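Local coordinates for protein 432aa long hypothetical deoxyribodipyrimidine photolyase (Sulfolobus tokodaii, PDB 2E0I) that probably repairs cyclobutane pyrimidine dimers in DNA using light, and binds two FAD molecules, one of them apparently a light-harvesting cofactor, at residues P44-E48 / F49-F53; P218-F222 / G223-M227. All blocks are in the same frame, centred on the assembly; numbering follows the deposited sequence.

From the N terminus, the chain leaves helix 37-40 and reaches contact 1, where the loop at 44-47 turns into helix 48-66 and is tied to its first turn. Contact 2 comes much later, at the C-terminal end of helix 217-221, where 223-226 leads into helix 227-233. Each closes only a short local turn; the two lie in series, neither nested nor crossed, with centres about 16 Å apart. In space they meet, because F53 of contact 1 packs edge-to-face on H219 and also touches P218 and F222. Helix 48-66, which links strands 28-35 and 73-76 of the parallel sheet, is thus joined to helix 217-221, and both contacts border the same FAD.

Contact 1: P44-E48 / F49-F53; sequences PYKSE and FAVSF. With FAD (flavin-adenine dinucleotide), chain F.
V51 turns its CG2 methyl onto the aliphatic part of K46, crossing it at about a right angle 3.7 Å from K46 CE, where the loop enters helix 48-66 at an N-cap. S47 is the cap: a chi1 of 170° swings OG away from the S47 nitrogen, and the hydroxyl takes a nearly straight bond from A50 N, with 3.2 Å between S47 OG and that nitrogen. OG is also hydrogen-bonded to L338 O, its strongest partner, which ties the helix start to the chain after helix 327-337. The first helical bond runs from V51 N to S47 O at 3.1 Å. K46 stays extended beyond CG and brings NZ to E48 OE2, a 3.3 Å salt bridge; L40 O also binds NZ. A water lies between E48 OE1 and S52 OG, whose hydroxyl is also bonded to I180 O. Residues 44-51 border an FAD, consistent with the light-harvesting cofactor: its C7M methyl meets V51 CG2, while one face of the Y45 ring lies against the adenine, with FAD C6A offset toward the ring's rim, 3.2 Å from Y45 CE1.

Contact 2: P218-F222 / G223-M227; sequences PHLKF and GTISM. With FAD (flavin-adenine dinucleotide), chain F.
Helix 217-221 ends in a Schellman motif: the chain reverses out of the last turn at G223, whose positive phi (65°) by itself favours glycine. T224 N reaches back to H219 O at 2.9 Å, and G223 N bonds to L220 O at 3.1 Å. The turn folds T224 against the helix, and its hydroxyl meets the edge of the H219 ring, with ND1 and T224 OG1 2.7 Å apart in a hydrogen bond that either could donate. OG1 gets there by standing between the backbone N and the carbonyl carbon (chi1 58°). At the other ring nitrogen, H219 NE2 bonds to E191 OE1, so the imidazole is held from both sides and its rotation is fixed. L220 CD2 lies 4.0 Å from I225 CG1 and 4.3 Å from M227 SD, an apolar patch backed by L244 of helix 238-256; L220 also touches the second FAD. S226 then caps helix 227-233, its OG bonded to E229 N and D15 OD2. K221 belongs to the pocket of the FAD that contact 1 borders. Its CE lies over one face of the F222 ring, and its chain bends at chi2 to carry NZ to the ribityl hydroxyl, with K221 NZ donating to FAD O2' at 3.1 Å.

Contact 1: P44-E48 / F49-F53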
ATOM      1  N   PRO A  44       3.352 -12.126   9.439  1.00 22.14           N
ATOM      2  CA  PRO A  44       2.913 -12.882   8.266  1.00 21.81           C
ATOM      3  C   PRO A  44       2.600 -11.959   7.072  1.00 22.21           C
ATOM      4  O   PRO A  44       2.661 -12.375   5.919  1.00 23.33           O
ATOM      5  CB  PRO A  44       1.663 -13.609   8.775  1.00 21.30           C
ATOM      6  CG  PRO A  44       1.863 -13.669  10.270  1.00 20.16           C
ATOM      7  CD  PRO A  44       2.452 -12.331  10.586  1.00 20.32           C
ATOM      8  N   TYR A  45       2.278 -10.704   7.358  1.00 21.58           N
ATOM      9  CA  TYR A  45       1.913  -9.755   6.322  1.00 22.75           C
ATOM     10  C   TYR A  45       3.049  -8.827   5.913  1.00 23.25           C
ATOM     11  O   TYR A  45       2.833  -7.780   5.295  1.00 23.64           O
ATOM     12  CB  TYR A  45       0.718  -8.935   6.806  1.00 22.79           C
ATOM     13  CG  TYR A  45      -0.570  -9.711   6.806  1.00 23.96           C
ATOM     14  CD1 TYR A  45      -1.478  -9.584   5.757  1.00 26.26           C
ATOM     15  CD2 TYR A  45      -0.879 -10.588   7.837  1.00 24.09           C
ATOM     16  CE1 TYR A  45      -2.668 -10.309   5.734  1.00 25.93           C
ATOM     17  CE2 TYR A  45      -2.061 -11.325   7.825  1.00 24.84           C
ATOM     18  CZ  TYR A  45      -2.950 -11.178   6.776  1.00 25.83           C
ATOM     19  OH  TYR A  45      -4.129 -11.884   6.769  1.00 26.98           O
ATOM     20  N   LYS A  46       4.267  -9.217   6.245  1.00 23.12           N
ATOM     21  CA  LYS A  46       5.410  -8.382   5.933  1.00 23.37           C
ATOM     22  C   LYS A  46       5.959  -8.592   4.529  1.00 22.85           C
ATOM     23  O   LYS A  46       6.007  -9.706   4.019  1.00 21.97           O
ATOM     24  CB  LYS A  46       6.515  -8.601   6.967  1.00 23.09           C
ATOM     25  CG  LYS A  46       7.839  -7.955   6.613  1.00 26.21           C
ATOM     26  CD  LYS A  46       8.932  -8.406   7.565  1.00 30.10           C
ATOM     27  CE  LYS A  46      10.320  -8.113   7.008  1.00 33.34           C
ATOM     28  NZ  LYS A  46      11.419  -8.529   7.952  1.00 35.81           N
ATOM     29  N   SER A  47       6.363  -7.485   3.920  1.00 22.59           N
ATOM     30  CA  SER A  47       6.931  -7.479   2.594  1.00 22.32           C
ATOM     31  C   SER A  47       8.395  -7.052   2.727  1.00 22.11           C
ATOM     32  O   SER A  47       8.689  -6.032   3.348  1.00 21.02           O
ATOM     33  CB  SER A  47       6.158  -6.485   1.716  1.00 22.30           C
ATOM     34  OG  SER A  47       6.819  -6.273   0.478  1.00 24.74           O
ATOM     35  N   GLU A  48       9.317  -7.831   2.162  1.00 22.64           N
ATOM     36  CA  GLU A  48      10.727  -7.464   2.237  1.00 22.71           C
ATOM     37  C   GLU A  48      10.966  -6.208   1.410  1.00 21.46           C
ATOM     38  O   GLU A  48      11.729  -5.330   1.808  1.00 22.33           O
ATOM     39  CB  GLU A  48      11.634  -8.587   1.728  1.00 23.43           C
ATOM     40  CG  GLU A  48      11.816  -9.763   2.672  1.00 28.14           C
ATOM     41  CD  GLU A  48      12.213  -9.360   4.092  1.00 33.75           C
ATOM     42  OE1 GLU A  48      12.994  -8.391   4.265  1.00 35.35           O
ATOM     43  OE2 GLU A  48      11.749 -10.035   5.046  1.00 38.03           O
ATOM     44  N   PHE A  49      10.314  -6.120   0.257  1.00 19.85           N
ATOM     45  CA  PHE A  49      10.475  -4.947  -0.590  1.00 18.71           C
ATOM     46  C   PHE A  49       9.993  -3.680   0.117  1.00 16.25           C
ATOM     47  O   PHE A  49      10.679  -2.665   0.106  1.00 16.21           O
ATOM     48  CB  PHE A  49       9.713  -5.117  -1.907  1.00 19.27           C
ATOM     49  CG  PHE A  49      10.314  -6.126  -2.837  1.00 19.75           C
ATOM     50  CD1 PHE A  49      11.661  -6.085  -3.158  1.00 19.61           C
ATOM     51  CD2 PHE A  49       9.516  -7.101  -3.438  1.00 22.21           C
ATOM     52  CE1 PHE A  49      12.205  -6.994  -4.065  1.00 19.14           C
ATOM     53  CE2 PHE A  49      10.057  -8.016  -4.353  1.00 19.85           C
ATOM     54  CZ  PHE A  49      11.401  -7.957  -4.662  1.00 18.20           C
ATOM     55  N   ALA A  50       8.813  -3.741   0.719  1.00 14.54           N
ATOM     56  CA  ALA A  50       8.266  -2.593   1.433  1.00 15.09           C
ATOM     57  C   ALA A  50       9.204  -2.136   2.543  1.00 15.52           C
ATOM     58  O   ALA A  50       9.423  -0.940   2.738  1.00 16.12           O
ATOM     59  CB  ALA A  50       6.923  -2.948   2.028  1.00 15.47           C
ATOM     60  N   VAL A  51       9.758  -3.097   3.272  1.00 15.49           N
ATOM     61  CA  VAL A  51      10.657  -2.801   4.370  1.00 14.10           C
ATOM     62  C   VAL A  51      11.918  -2.082   3.898  1.00 14.78           C
ATOM     63  O   VAL A  51      12.359  -1.110   4.524  1.00 15.71           O
ATOM     64  CB  VAL A  51      11.014  -4.093   5.122  1.00 12.82           C
ATOM     65  CG1 VAL A  51      12.046  -3.820   6.186  1.00 14.76           C
ATOM     66  CG2 VAL A  51       9.766  -4.649   5.771  1.00 14.10           C
ATOM     67  N   SER A  52      12.496  -2.544   2.796  1.00 14.43           N
ATOM     68  CA  SER A  52      13.704  -1.918   2.275  1.00 15.52           C
ATOM     69  C   SER A  52      13.420  -0.473   1.901  1.00 15.91           C
ATOM     70  O   SER A  52      14.217   0.433   2.184  1.00 15.64           O
ATOM     71  CB  SER A  52      14.192  -2.668   1.048  1.00 16.56           C
ATOM     72  OG  SER A  52      14.482  -3.999   1.393  1.00 18.66           O
ATOM     73  N   PHE A  53      12.278  -0.267   1.256  1.00 14.73           N
ATOM     74  CA  PHE A  53      11.863   1.061   0.853  1.00 14.92           C
ATOM     75  C   PHE A  53      11.725   1.963   2.073  1.00 14.90           C
ATOM     76  O   PHE A  53      12.149   3.123   2.053  1.00 15.93           O
ATOM     77  CB  PHE A  53      10.535   0.989   0.116  1.00 14.70           C
ATOM     78  CG  PHE A  53      10.116   2.291  -0.498  1.00 14.76           C
ATOM     79  CD1 PHE A  53       9.637   3.319   0.284  1.00 13.84           C
ATOM     80  CD2 PHE A  53      10.195   2.483  -1.875  1.00 15.37           C
ATOM     81  CE1 PHE A  53       9.238   4.516  -0.289  1.00 13.90           C
ATOM     82  CE2 PHE A  53       9.794   3.680  -2.453  1.00 13.58           C
ATOM     83  CZ  PHE A  53       9.316   4.695  -1.654  1.00 12.57           C
TER
HETATM   84  PA  FAD F1200       1.570  -3.107   9.454  1.00 21.98           P
HETATM   85  O1A FAD F1200       0.851  -3.409   8.195  1.00 22.65           O
HETATM   86  O2A FAD F1200       3.013  -3.335   9.678  1.00 24.57           O
HETATM   87  O5B FAD F1200       1.019  -4.373  10.283  1.00 22.17           O
HETATM   88  C5B FAD F1200       1.180  -4.435  11.705  1.00 20.17           C
HETATM   89  C4B FAD F1200       0.473  -5.655  12.303  1.00 19.33           C
HETATM   90  O4B FAD F1200      -0.753  -5.865  11.574  1.00 18.56           O
HETATM   91  C3B FAD F1200       1.293  -6.932  12.113  1.00 19.95           C
HETATM   92  O3B FAD F1200       0.903  -7.901  13.091  1.00 20.30           O
HETATM   93  C2B FAD F1200       0.838  -7.367  10.721  1.00 21.13           C
HETATM   94  O2B FAD F1200       1.060  -8.771  10.567  1.00 23.62           O
HETATM   95  C1B FAD F1200      -0.663  -7.111  10.860  1.00 19.77           C
HETATM   96  N9A FAD F1200      -1.335  -7.033   9.540  1.00 19.25           N
HETATM   97  C8A FAD F1200      -0.966  -6.260   8.519  1.00 19.90           C
HETATM   98  N7A FAD F1200      -1.818  -6.405   7.507  1.00 18.28           N
HETATM   99  C5A FAD F1200      -2.744  -7.279   7.884  1.00 17.91           C
HETATM  100  C6A FAD F1200      -3.883  -7.804   7.285  1.00 19.77           C
HETATM  101  N6A FAD F1200      -4.205  -7.466   6.040  1.00 21.00           N
HETATM  102  N1A FAD F1200      -4.639  -8.676   7.968  1.00 21.60           N
HETATM  103  C2A FAD F1200      -4.311  -9.048   9.194  1.00 20.32           C
HETATM  104  N3A FAD F1200      -3.232  -8.570   9.792  1.00 18.71           N
HETATM  105  C4A FAD F1200      -2.434  -7.687   9.174  1.00 18.14           C
HETATM  106  N1  FAD F1200       6.192   1.641  11.440  1.00 17.40           N
HETATM  107  C2  FAD F1200       6.880   1.818  12.647  1.00 17.83           C
HETATM  108  O2  FAD F1200       6.636   2.791  13.358  1.00 20.05           O
HETATM  109  N3  FAD F1200       7.808   0.855  13.059  1.00 18.54           N
HETATM  110  C4  FAD F1200       8.040  -0.283  12.274  1.00 21.23           C
HETATM  111  O4  FAD F1200       8.862  -1.123  12.639  1.00 21.89           O
HETATM  112  C4X FAD F1200       7.340  -0.464  11.085  1.00 20.40           C
HETATM  113  N5  FAD F1200       7.517  -1.632  10.331  1.00 17.28           N
HETATM  114  C5X FAD F1200       6.796  -1.825   9.146  1.00 18.33           C
HETATM  115  C6  FAD F1200       6.913  -3.026   8.453  1.00 18.96           C
HETATM  116  C7  FAD F1200       6.132  -3.269   7.326  1.00 18.08           C
HETATM  117  C7M FAD F1200       6.275  -4.601   6.586  1.00 17.77           C
HETATM  118  C8  FAD F1200       5.234  -2.298   6.891  1.00 17.93           C
HETATM  119  C8M FAD F1200       4.360  -2.532   5.657  1.00 19.79           C
HETATM  120  C9  FAD F1200       5.124  -1.093   7.580  1.00 17.74           C
HETATM  121  C9A FAD F1200       5.903  -0.849   8.708  1.00 18.29           C
HETATM  122  N10 FAD F1200       5.760   0.340   9.442  1.00 17.77           N
HETATM  123  C10 FAD F1200       6.423   0.497  10.666  1.00 18.97           C
HETATM  124  C1' FAD F1200       4.843   1.407   8.979  1.00 19.57           C
HETATM  125  C2' FAD F1200       3.387   1.153   9.369  1.00 21.97           C
HETATM  126  O2' FAD F1200       2.564   1.204   8.199  1.00 19.04           O
HETATM  127  C3' FAD F1200       2.917   2.185  10.399  1.00 21.46           C
HETATM  128  O3' FAD F1200       3.675   2.036  11.604  1.00 20.81           O
HETATM  129  C4' FAD F1200       1.428   2.009  10.707  1.00 20.74           C
HETATM  130  O4' FAD F1200       0.981   3.115  11.496  1.00 16.59           O
HETATM  131  C5' FAD F1200       1.178   0.703  11.466  1.00 20.68           C
HETATM  132  O5' FAD F1200      -0.091   0.136  11.130  1.00 21.30           O
HETATM  133  P   FAD F1200      -0.196  -0.948   9.944  1.00 20.23           P
HETATM  134  O1P FAD F1200      -1.562  -1.518  10.000  1.00 23.29           O
HETATM  135  O2P FAD F1200       0.267  -0.347   8.674  1.00 18.51           O
HETATM  136  O3P FAD F1200       0.843  -2.069  10.449  1.00 22.16           O
HETATM  137  O   HOH W   1      14.180  -6.425   3.039  1.00  8.51           O

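Contact 2: P218-F222 / G223-M227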
ATOM      1  N   PRO A 218       4.191   3.685  -3.244  1.00 14.86           N
ATOM      2  CA  PRO A 218       5.061   3.490  -2.082  1.00 13.56           C
ATOM      3  C   PRO A 218       5.451   4.812  -1.392  1.00 13.28           C
ATOM      4  O   PRO A 218       5.578   4.882  -0.166  1.00 15.11           O
ATOM      5  CB  PRO A 218       6.246   2.730  -2.672  1.00 11.81           C
ATOM      6  CG  PRO A 218       6.292   3.231  -4.066  1.00 11.24           C
ATOM      7  CD  PRO A 218       4.865   3.284  -4.492  1.00 11.70           C
ATOM      8  N   HIS A 219       5.621   5.869  -2.169  1.00 12.03           N
ATOM      9  CA  HIS A 219       5.983   7.158  -1.592  1.00 11.69           C
ATOM     10  C   HIS A 219       4.816   7.775  -0.801  1.00 12.92           C
ATOM     11  O   HIS A 219       5.024   8.438   0.227  1.00 12.24           O
ATOM     12  CB  HIS A 219       6.447   8.096  -2.702  1.00 10.56           C
ATOM     13  CG  HIS A 219       7.791   7.746  -3.253  1.00 10.89           C
ATOM     14  ND1 HIS A 219       8.966   8.161  -2.664  1.00 13.11           N
ATOM     15  CD2 HIS A 219       8.152   6.970  -4.303  1.00 11.12           C
ATOM     16  CE1 HIS A 219       9.993   7.657  -3.326  1.00 11.53           C
ATOM     17  NE2 HIS A 219       9.525   6.930  -4.325  1.00 12.02           N
ATOM     18  N   LEU A 220       3.591   7.555  -1.277  1.00 12.47           N
ATOM     19  CA  LEU A 220       2.404   8.068  -0.593  1.00 11.73           C
ATOM     20  C   LEU A 220       2.164   7.237   0.674  1.00 12.40           C
ATOM     21  O   LEU A 220       1.967   7.779   1.761  1.00 12.23           O
ATOM     22  CB  LEU A 220       1.180   7.991  -1.514  1.00  9.10           C
ATOM     23  CG  LEU A 220       1.212   8.882  -2.764  1.00  8.67           C
ATOM     24  CD1 LEU A 220       0.077   8.502  -3.680  1.00  6.05           C
ATOM     25  CD2 LEU A 220       1.138  10.357  -2.376  1.00  5.89           C
ATOM     26  N   LYS A 221       2.208   5.918   0.527  1.00 12.95           N
ATOM     27  CA  LYS A 221       2.003   5.005   1.639  1.00 12.67           C
ATOM     28  C   LYS A 221       3.000   5.261   2.770  1.00 13.03           C
ATOM     29  O   LYS A 221       2.622   5.254   3.941  1.00 12.95           O
ATOM     30  CB  LYS A 221       2.102   3.557   1.134  1.00 14.24           C
ATOM     31  CG  LYS A 221       2.817   2.573   2.059  1.00 16.37           C
ATOM     32  CD  LYS A 221       1.998   2.219   3.276  1.00 17.84           C
ATOM     33  CE  LYS A 221       2.815   1.364   4.222  1.00 17.97           C
ATOM     34  NZ  LYS A 221       1.938   0.726   5.249  1.00 21.36           N
ATOM     35  N   PHE A 222       4.268   5.492   2.434  1.00 13.12           N
ATOM     36  CA  PHE A 222       5.268   5.740   3.469  1.00 12.16           C
ATOM     37  C   PHE A 222       5.487   7.212   3.774  1.00 12.93           C
ATOM     38  O   PHE A 222       6.313   7.567   4.610  1.00 13.43           O
ATOM     39  CB  PHE A 222       6.574   5.055   3.102  1.00 10.81           C
ATOM     40  CG  PHE A 222       6.584   3.594   3.439  1.00 11.99           C
ATOM     41  CD1 PHE A 222       6.604   3.176   4.776  1.00 11.40           C
ATOM     42  CD2 PHE A 222       6.531   2.635   2.436  1.00 10.29           C
ATOM     43  CE1 PHE A 222       6.569   1.827   5.105  1.00 10.90           C
ATOM     44  CE2 PHE A 222       6.497   1.284   2.755  1.00 11.79           C
ATOM     45  CZ  PHE A 222       6.515   0.878   4.101  1.00 11.48           C
ATOM     46  N   GLY A 223       4.740   8.065   3.080  1.00 14.53           N
ATOM     47  CA  GLY A 223       4.810   9.500   3.308  1.00 15.02           C
ATOM     48  C   GLY A 223       6.073  10.287   3.005  1.00 15.97           C
ATOM     49  O   GLY A 223       6.375  11.233   3.739  1.00 16.02           O
ATOM     50  N   THR A 224       6.817   9.932   1.957  1.00 14.99           N
ATOM     51  CA  THR A 224       8.003  10.705   1.632  1.00 15.48           C
ATOM     52  C   THR A 224       7.520  12.049   1.075  1.00 16.74           C
ATOM     53  O   THR A 224       8.261  13.029   1.048  1.00 17.96           O
ATOM     54  CB  THR A 224       8.887   9.981   0.617  1.00 15.46           C
ATOM     55  OG1 THR A 224       8.137   9.703  -0.575  1.00 14.93           O
ATOM     56  CG2 THR A 224       9.405   8.693   1.223  1.00 12.62           C
ATOM     57  N   ILE A 225       6.270  12.075   0.616  1.00 17.60           N
ATOM     58  CA  ILE A 225       5.622  13.302   0.128  1.00 19.35           C
ATOM     59  C   ILE A 225       4.194  13.244   0.682  1.00 19.56           C
ATOM     60  O   ILE A 225       3.636  12.158   0.829  1.00 21.05           O
ATOM     61  CB  ILE A 225       5.547  13.398  -1.421  1.00 19.39           C
ATOM     62  CG1 ILE A 225       4.648  12.311  -1.980  1.00 18.71           C
ATOM     63  CG2 ILE A 225       6.929  13.268  -2.025  1.00 20.60           C
ATOM     64  CD1 ILE A 225       4.490  12.423  -3.458  1.00 20.47           C
ATOM     65  N   SER A 226       3.596  14.386   1.000  1.00 19.29           N
ATOM     66  CA  SER A 226       2.251  14.352   1.551  1.00 19.31           C
ATOM     67  C   SER A 226       1.156  14.257   0.496  1.00 20.04           C
ATOM     68  O   SER A 226       1.326  14.658  -0.651  1.00 20.08           O
ATOM     69  CB  SER A 226       1.991  15.570   2.419  1.00 17.82           C
ATOM     70  OG  SER A 226       1.433  16.604   1.642  1.00 19.94           O
ATOM     71  N   MET A 227       0.025  13.710   0.924  1.00 21.64           N
ATOM     72  CA  MET A 227      -1.166  13.521   0.103  1.00 21.73           C
ATOM     73  C   MET A 227      -1.565  14.872  -0.487  1.00 21.14           C
ATOM     74  O   MET A 227      -2.002  14.976  -1.639  1.00 19.87           O
ATOM     75  CB  MET A 227      -2.278  12.994   1.009  1.00 23.81           C
ATOM     76  CG  MET A 227      -3.317  12.142   0.334  1.00 28.25           C
ATOM     77  SD  MET A 227      -2.645  10.642  -0.374  1.00 27.23           S
ATOM     78  CE  MET A 227      -4.018  10.271  -1.489  1.00 29.84           C
TER
HETATM   79  PA  FAD F1200       1.570  -3.107   9.454  1.00 21.98           P
HETATM   80  O1A FAD F1200       0.851  -3.409   8.195  1.00 22.65           O
HETATM   81  O2A FAD F1200       3.013  -3.335   9.678  1.00 24.57           O
HETATM   82  O5B FAD F1200       1.019  -4.373  10.283  1.00 22.17           O
HETATM   83  C5B FAD F1200       1.180  -4.435  11.705  1.00 20.17           C
HETATM   84  C4B FAD F1200       0.473  -5.655  12.303  1.00 19.33           C
HETATM   85  O4B FAD F1200      -0.753  -5.865  11.574  1.00 18.56           O
HETATM   86  C3B FAD F1200       1.293  -6.932  12.113  1.00 19.95           C
HETATM   87  O3B FAD F1200       0.903  -7.901  13.091  1.00 20.30           O
HETATM   88  C2B FAD F1200       0.838  -7.367  10.721  1.00 21.13           C
HETATM   89  O2B FAD F1200       1.060  -8.771  10.567  1.00 23.62           O
HETATM   90  C1B FAD F1200      -0.663  -7.111  10.860  1.00 19.77           C
HETATM   91  N9A FAD F1200      -1.335  -7.033   9.540  1.00 19.25           N
HETATM   92  C8A FAD F1200      -0.966  -6.260   8.519  1.00 19.90           C
HETATM   93  N7A FAD F1200      -1.818  -6.405   7.507  1.00 18.28           N
HETATM   94  C5A FAD F1200      -2.744  -7.279   7.884  1.00 17.91           C
HETATM   95  C6A FAD F1200      -3.883  -7.804   7.285  1.00 19.77           C
HETATM   96  N6A FAD F1200      -4.205  -7.466   6.040  1.00 21.00           N
HETATM   97  N1A FAD F1200      -4.639  -8.676   7.968  1.00 21.60           N
HETATM   98  C2A FAD F1200      -4.311  -9.048   9.194  1.00 20.32           C
HETATM   99  N3A FAD F1200      -3.232  -8.570   9.792  1.00 18.71           N
HETATM  100  C4A FAD F1200      -2.434  -7.687   9.174  1.00 18.14           C
HETATM  101  N1  FAD F1200       6.192   1.641  11.440  1.00 17.40           N
HETATM  102  C2  FAD F1200       6.880   1.818  12.647  1.00 17.83           C
HETATM  103  O2  FAD F1200       6.636   2.791  13.358  1.00 20.05           O
HETATM  104  N3  FAD F1200       7.808   0.855  13.059  1.00 18.54           N
HETATM  105  C4  FAD F1200       8.040  -0.283  12.274  1.00 21.23           C
HETATM  106  O4  FAD F1200       8.862  -1.123  12.639  1.00 21.89           O
HETATM  107  C4X FAD F1200       7.340  -0.464  11.085  1.00 20.40           C
HETATM  108  N5  FAD F1200       7.517  -1.632  10.331  1.00 17.28           N
HETATM  109  C5X FAD F1200       6.796  -1.825   9.146  1.00 18.33           C
HETATM  110  C6  FAD F1200       6.913  -3.026   8.453  1.00 18.96           C
HETATM  111  C7  FAD F1200       6.132  -3.269   7.326  1.00 18.08           C
HETATM  112  C7M FAD F1200       6.275  -4.601   6.586  1.00 17.77           C
HETATM  113  C8  FAD F1200       5.234  -2.298   6.891  1.00 17.93           C
HETATM  114  C8M FAD F1200       4.360  -2.532   5.657  1.00 19.79           C
HETATM  115  C9  FAD F1200       5.124  -1.093   7.580  1.00 17.74           C
HETATM  116  C9A FAD F1200       5.903  -0.849   8.708  1.00 18.29           C
HETATM  117  N10 FAD F1200       5.760   0.340   9.442  1.00 17.77           N
HETATM  118  C10 FAD F1200       6.423   0.497  10.666  1.00 18.97           C
HETATM  119  C1' FAD F1200       4.843   1.407   8.979  1.00 19.57           C
HETATM  120  C2' FAD F1200       3.387   1.153   9.369  1.00 21.97           C
HETATM  121  O2' FAD F1200       2.564   1.204   8.199  1.00 19.04           O
HETATM  122  C3' FAD F1200       2.917   2.185  10.399  1.00 21.46           C
HETATM  123  O3' FAD F1200       3.675   2.036  11.604  1.00 20.81           O
HETATM  124  C4' FAD F1200       1.428   2.009  10.707  1.00 20.74           C
HETATM  125  O4' FAD F1200       0.981   3.115  11.496  1.00 16.59           O
HETATM  126  C5' FAD F1200       1.178   0.703  11.466  1.00 20.68           C
HETATM  127  O5' FAD F1200      -0.091   0.136  11.130  1.00 21.30           O
HETATM  128  P   FAD F1200      -0.196  -0.948   9.944  1.00 20.23           P
HETATM  129  O1P FAD F1200      -1.562  -1.518  10.000  1.00 23.29           O
HETATM  130  O2P FAD F1200       0.267  -0.347   8.674  1.00 18.51           O
HETATM  131  O3P FAD F1200       0.843  -2.069  10.449  1.00 22.16           O